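Local structure of alkaline serine protease AL20 (Nesterenkonia abyssinica, 3CP7) at residues 7-13 and 55-61; 22-26 and 167-172. The protein probably hydrolyses peptide bonds as a secreted, thermostable, trypsin-like serine protease active in alkaline conditions. All blocks are in the same frame, centred on the assembly; numbering follows the deposited sequence.

Contact 1 (7-13 and 55-61); sequences PHIGKVF and FVFAPAY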
loop_
_atom_site.group_PDB
_atom_site.type_symbol
_atom_site.label_atom_id
_atom_site.label_comp_id
_atom_site.label_asym_id
_atom_site.label_seq_id
_atom_site.Cartn_x
_atom_site.Cartn_y
_atom_site.Cartn_z
ATOM N N PRO A 7 21.071 9.083 15.436
ATOM C CA PRO A 7 20.293 10.041 14.652
ATOM C C PRO A 7 19.358 9.428 13.613
ATOM O O PRO A 7 18.533 10.144 13.054
ATOM C CB PRO A 7 21.369 10.888 13.960
ATOM C CG PRO A 7 22.542 9.977 13.872
ATOM C CD PRO A 7 22.516 9.176 15.130
ATOM N N HIS A 8 19.486 8.127 13.366
ATOM C CA HIS A 8 18.511 7.429 12.542
ATOM C C HIS A 8 17.144 7.365 13.225
ATOM O O HIS A 8 16.133 7.267 12.540
ATOM C CB HIS A 8 19.003 6.029 12.166
ATOM C CG HIS A 8 19.572 5.244 13.310
ATOM N ND1 HIS A 8 18.818 4.366 14.059
ATOM C CD2 HIS A 8 20.825 5.190 13.824
ATOM C CE1 HIS A 8 19.582 3.803 14.981
ATOM N NE2 HIS A 8 20.809 4.282 14.854
ATOM N N ILE A 9 17.119 7.429 14.558
ATOM C CA ILE A 9 15.844 7.453 15.296
ATOM C C ILE A 9 15.359 8.903 15.367
ATOM O O ILE A 9 16.162 9.814 15.590
ATOM C CB ILE A 9 15.982 6.895 16.732
ATOM C CG1 ILE A 9 16.790 5.594 16.750
ATOM C CG2 ILE A 9 14.588 6.673 17.322
ATOM C CD1 ILE A 9 17.045 5.036 18.145
ATOM N N GLY A 10 14.062 9.128 15.202
ATOM C CA GLY A 10 13.559 10.495 15.218
ATOM C C GLY A 10 12.115 10.593 15.637
ATOM O O GLY A 10 11.434 9.574 15.813
ATOM N N LYS A 11 11.661 11.838 15.780
ATOM C CA LYS A 11 10.306 12.145 16.224
ATOM C C LYS A 11 9.449 12.415 14.987
ATOM O O LYS A 11 9.963 12.920 13.977
ATOM C CB LYS A 11 10.330 13.356 17.159
ATOM C CG LYS A 11 8.984 13.734 17.761
ATOM C CD LYS A 11 9.152 14.906 18.695
ATOM C CE LYS A 11 7.836 15.355 19.295
ATOM N NZ LYS A 11 7.341 14.474 20.380
ATOM N N VAL A 12 8.164 12.060 15.062
ATOM C CA VAL A 12 7.225 12.272 13.963
ATOM C C VAL A 12 6.141 13.251 14.422
ATOM O O VAL A 12 5.664 13.160 15.559
ATOM C CB VAL A 12 6.576 10.931 13.534
ATOM C CG1 VAL A 12 5.401 11.162 12.615
ATOM C CG2 VAL A 12 7.594 10.034 12.841
ATOM N N PHE A 13 5.786 14.189 13.546
ATOM C CA PHE A 13 4.620 15.051 13.736
ATOM C C PHE A 13 3.668 14.783 12.585
ATOM O O PHE A 13 4.093 14.589 11.449
ATOM C CB PHE A 13 5.016 16.532 13.712
ATOM C CG PHE A 13 6.017 16.924 14.764
ATOM C CD1 PHE A 13 7.378 16.710 14.559
ATOM C CD2 PHE A 13 5.603 17.525 15.945
ATOM C CE1 PHE A 13 8.302 17.074 15.522
ATOM C CE2 PHE A 13 6.530 17.898 16.919
ATOM C CZ PHE A 13 7.876 17.682 16.697
ATOM N N PHE A 55 2.832 14.724 7.522
ATOM C CA PHE A 55 3.748 13.824 8.205
ATOM C C PHE A 55 5.166 14.343 8.038
ATOM O O PHE A 55 5.655 14.502 6.914
ATOM C CB PHE A 55 3.606 12.411 7.631
ATOM C CG PHE A 55 4.434 11.352 8.331
ATOM C CD1 PHE A 55 3.815 10.388 9.116
ATOM C CD2 PHE A 55 5.811 11.279 8.141
ATOM C CE1 PHE A 55 4.558 9.381 9.736
ATOM C CE2 PHE A 55 6.575 10.280 8.753
ATOM C CZ PHE A 55 5.939 9.328 9.558
ATOM N N VAL A 56 5.818 14.588 9.168
ATOM C CA VAL A 56 7.178 15.115 9.181
ATOM C C VAL A 56 8.044 14.299 10.143
ATOM O O VAL A 56 7.590 13.930 11.219
ATOM C CB VAL A 56 7.165 16.618 9.594
ATOM C CG1 VAL A 56 8.525 17.101 9.998
ATOM C CG2 VAL A 56 6.616 17.481 8.469
ATOM N N PHE A 57 9.290 14.063 9.746
ATOM C CA PHE A 57 10.233 13.266 10.518
ATOM C C PHE A 57 11.420 14.130 10.917
ATOM O O PHE A 57 11.993 14.817 10.074
ATOM C CB PHE A 57 10.722 12.082 9.677
ATOM C CG PHE A 57 11.772 11.223 10.361
ATOM C CD1 PHE A 57 13.073 11.161 9.856
ATOM C CD2 PHE A 57 11.448 10.456 11.485
ATOM C CE1 PHE A 57 14.028 10.355 10.472
ATOM C CE2 PHE A 57 12.400 9.650 12.097
ATOM C CZ PHE A 57 13.699 9.616 11.596
ATOM N N ALA A 58 11.765 14.097 12.201
ATOM C CA ALA A 58 12.862 14.899 12.752
ATOM C C ALA A 58 13.939 13.989 13.334
ATOM O O ALA A 58 13.841 13.569 14.491
ATOM C CB ALA A 58 12.334 15.854 13.820
ATOM N N PRO A 59 14.972 13.672 12.532
ATOM C CA PRO A 59 16.042 12.799 13.027
ATOM C C PRO A 59 16.754 13.401 14.231
ATOM O O PRO A 59 17.047 14.604 14.244
ATOM C CB PRO A 59 17.021 12.702 11.845
ATOM C CG PRO A 59 16.331 13.285 10.680
ATOM C CD PRO A 59 15.167 14.092 11.134
ATOM N N ALA A 60 17.030 12.578 15.235
ATOM C CA ALA A 60 17.812 13.007 16.404
ATOM C C ALA A 60 17.185 14.190 17.151
ATOM O O ALA A 60 17.893 14.974 17.795
ATOM C CB ALA A 60 19.276 13.327 15.998
ATOM N N TYR A 61 15.862 14.306 17.082
ATOM C CA TYR A 61 15.130 15.325 17.840
ATOM C C TYR A 61 15.564 15.311 19.309
ATOM O O TYR A 61 15.723 14.242 19.910
ATOM C CB TYR A 61 13.630 15.048 17.738
ATOM C CG TYR A 61 12.747 16.164 18.252
ATOM C CD1 TYR A 61 12.401 16.234 19.596
ATOM C CD2 TYR A 61 12.231 17.122 17.387
ATOM C CE1 TYR A 61 11.594 17.261 20.079
ATOM C CE2 TYR A 61 11.408 18.146 17.852
ATOM C CZ TYR A 61 11.094 18.196 19.203
ATOM O OH TYR A 61 10.280 19.214 19.664
#
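Strands 9-13 and 55-59 run antiparallel, their axes at 151° and 4.5 Å apart at closest, and this pairing of first strand with fourth closes the N-terminal six-stranded barrel of the trypsin-like fold. One face of the Phe55 ring receives Val12 CG1, 3.8 Å from the Phe55 ring centroid, in a CH-pi contact. Val56 and Phe13 form a hydrogen-bonded pair, Val56 N to Phe13 O at 2.9 Å and Phe13 N to Val56 O at 3.0 Å. Phe57 shares the Val12 face of the sheet, and the end of its ring comes close to Gly10: Phe57 CE2 is 3.4 Å from Gly10 CA, and a CB on residue 10 would clash with this ring and with Ala58 O. Ala58 pairs with Lys11 through Ala58 N to Lys11 O (2.8 Å) and Lys11 N to Ala58 O (3.1 Å). Pro59, which has no amide hydrogen, fills a non-hydrogen-bonded position opposite Gly10. From Ala58 to Tyr61 the chain makes a type II turn, which brings Ala60 N to 2.9 Å from Ile9 O in the last bond between the segments and sets Ala60 CB 3.8 Å from Pro7 CB. The turn also folds Tyr61 back over Lys11, whose ammonium group is held by Gly138 O; the extended aliphatic chain crosses the ring face, with Lys11 CD 3.6 Å from the Tyr61 ring centroid.

Contact 2 (22-26 and 167-172); sequences VCSAN and GSSGGP. With FMT (formic acid), chain C.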
loop_
_atom_site.group_PDB
_atom_site.type_symbol
_atom_site.label_atom_id
_atom_site.label_comp_id
_atom_site.label_asym_id
_atom_site.label_seq_id
_atom_site.Cartn_x
_atom_site.Cartn_y
_atom_site.Cartn_z
ATOM N N VAL A 22 1.683 13.175 17.520
ATOM C CA VAL A 22 3.105 12.876 17.478
ATOM C C VAL A 22 3.342 11.359 17.540
ATOM O O VAL A 22 2.536 10.604 18.081
ATOM C CB VAL A 22 3.871 13.646 18.594
ATOM C CG1 VAL A 22 3.407 13.229 19.984
ATOM C CG2 VAL A 22 5.343 13.508 18.436
ATOM N N CYS A 23 4.444 10.928 16.941
ATOM C CA CYS A 23 4.825 9.513 16.899
ATOM C C CYS A 23 6.355 9.457 16.878
ATOM O O CYS A 23 7.030 10.463 17.166
ATOM C CB CYS A 23 4.214 8.817 15.666
ATOM S SG CYS A 23 2.654 7.918 15.955
ATOM N N SER A 24 6.900 8.292 16.538
ATOM C CA SER A 24 8.339 8.113 16.400
ATOM C C SER A 24 8.572 7.295 15.134
ATOM O O SER A 24 7.642 6.700 14.586
ATOM C CB SER A 24 8.883 7.383 17.628
ATOM O OG SER A 24 8.604 8.098 18.831
ATOM N N ALA A 25 9.817 7.266 14.665
ATOM C CA ALA A 25 10.173 6.477 13.490
ATOM C C ALA A 25 11.677 6.274 13.439
ATOM O O ALA A 25 12.414 6.792 14.279
ATOM C CB ALA A 25 9.685 7.158 12.216
ATOM N N ASN A 26 12.134 5.542 12.427
ATOM C CA ASN A 26 13.539 5.201 12.329
ATOM C C ASN A 26 13.972 5.024 10.888
ATOM O O ASN A 26 13.308 4.330 10.139
ATOM C CB ASN A 26 13.802 3.913 13.118
ATOM C CG ASN A 26 15.283 3.568 13.206
ATOM O OD1 ASN A 26 16.086 4.364 13.700
ATOM N ND2 ASN A 26 15.648 2.376 12.731
ATOM N N GLY A 167 3.017 8.718 21.800
ATOM C CA GLY A 167 4.097 9.444 21.135
ATOM C C GLY A 167 5.232 8.494 20.802
ATOM O O GLY A 167 6.004 8.746 19.865
ATOM N N SER A 168 5.359 7.420 21.577
ATOM C CA SER A 168 6.402 6.421 21.335
ATOM C C SER A 168 6.054 5.487 20.175
ATOM O O SER A 168 6.941 4.811 19.634
ATOM C CB SER A 168 6.725 5.614 22.606
ATOM O OG SER A 168 5.592 4.868 23.044
ATOM N N SER A 169 4.780 5.437 19.788
ATOM C CA SER A 169 4.376 4.554 18.698
ATOM C C SER A 169 5.197 4.834 17.465
ATOM O O SER A 169 5.501 5.990 17.156
ATOM C CB SER A 169 2.915 4.752 18.340
ATOM O OG SER A 169 2.060 4.283 19.365
ATOM N N GLY A 170 5.515 3.767 16.743
ATOM C CA GLY A 170 6.316 3.873 15.539
ATOM C C GLY A 170 7.797 3.778 15.809
ATOM O O GLY A 170 8.570 3.575 14.880
ATOM N N GLY A 171 8.200 3.938 17.068
ATOM C CA GLY A 171 9.617 3.827 17.431
ATOM C C GLY A 171 10.143 2.424 17.199
ATOM O O GLY A 171 9.389 1.461 17.229
ATOM N N PRO A 172 11.441 2.301 16.917
ATOM C CA PRO A 172 12.006 1.016 16.516
ATOM C C PRO A 172 12.237 0.039 17.663
ATOM O O PRO A 172 12.590 0.450 18.779
ATOM C CB PRO A 172 13.354 1.409 15.909
ATOM C CG PRO A 172 13.734 2.655 16.667
ATOM C CD PRO A 172 12.435 3.392 16.875
HETATM C C FMT C . 0.967 7.328 19.593
HETATM O O1 FMT C . 0.200 6.701 18.843
HETATM O O2 FMT C . 1.788 6.772 20.325
#
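The Gly-Ser-Ser-Gly-Gly-Pro loop 167-172 holds the serine of the Ser-His-Asp arrangement probably catalytic here, as in trypsin-like proteases (Ser169, His41, Asp91), and its backbone lies against strand 22-26 of the N-terminal barrel. Two hydrogen bonds join the segments, both donated by Ser24: its amide N reaches Ser169 O at 2.8 Å, and its hydroxyl OG reaches Gly167 O at 2.9 Å. Ser24 OG is also bonded to Tyr130 N, while Ser24 O is taken by Thr38 OG1, so the N, OG and O of Ser24 all have hydrogen-bonding partners. Within the loop a type II turn is closed by Gly171 N to Ser168 O at 3.0 Å; Ser168 O has a second donor in Asn187 ND2, and Ser168 OG bonds to Thr165 O. Gly167 and Gly170 both have positive phi, and a CB on residue 170 would clash with Ser24 O. Farther along, Pro172 CG packs 3.8 Å from Asn26 CB; the Asn26 amide is itself engaged by His8, Ser113 and Gln183. Amide groups of Gly167 and Ser169 turn toward the same pocket, consistent with an oxyanion hole. A formic acid molecule, probably from the crystallisation liquor and also hydrogen-bonded to His41 NE2, occupies it: its O2 accepts Ser169 OG at 2.7 Å, Ser169 N weakly at 3.3 Å, and Gly167 N at 2.7 Å.

From the N terminus the chain enters strand 9-16, turns back along its neighbour 19-27, and reaches strand 55-59 after completing another barrel strand; there contact 1 closes a loop with 41 intervening residues. Contact 2 opens at 22-26, inside that loop, and closes at 167-172, far beyond it, so the two cross rather than nest. The first shuts the N-terminal barrel upon itself, whereas the second ties that barrel to the loop leading into strand 172-175 of the second sheet. Their centres are 8 Å apart, and the pairing of 9-16 with 19-27 joins them directly: Val12 N lies 2.9 Å from Cys23 O, a probable hydrogen bond.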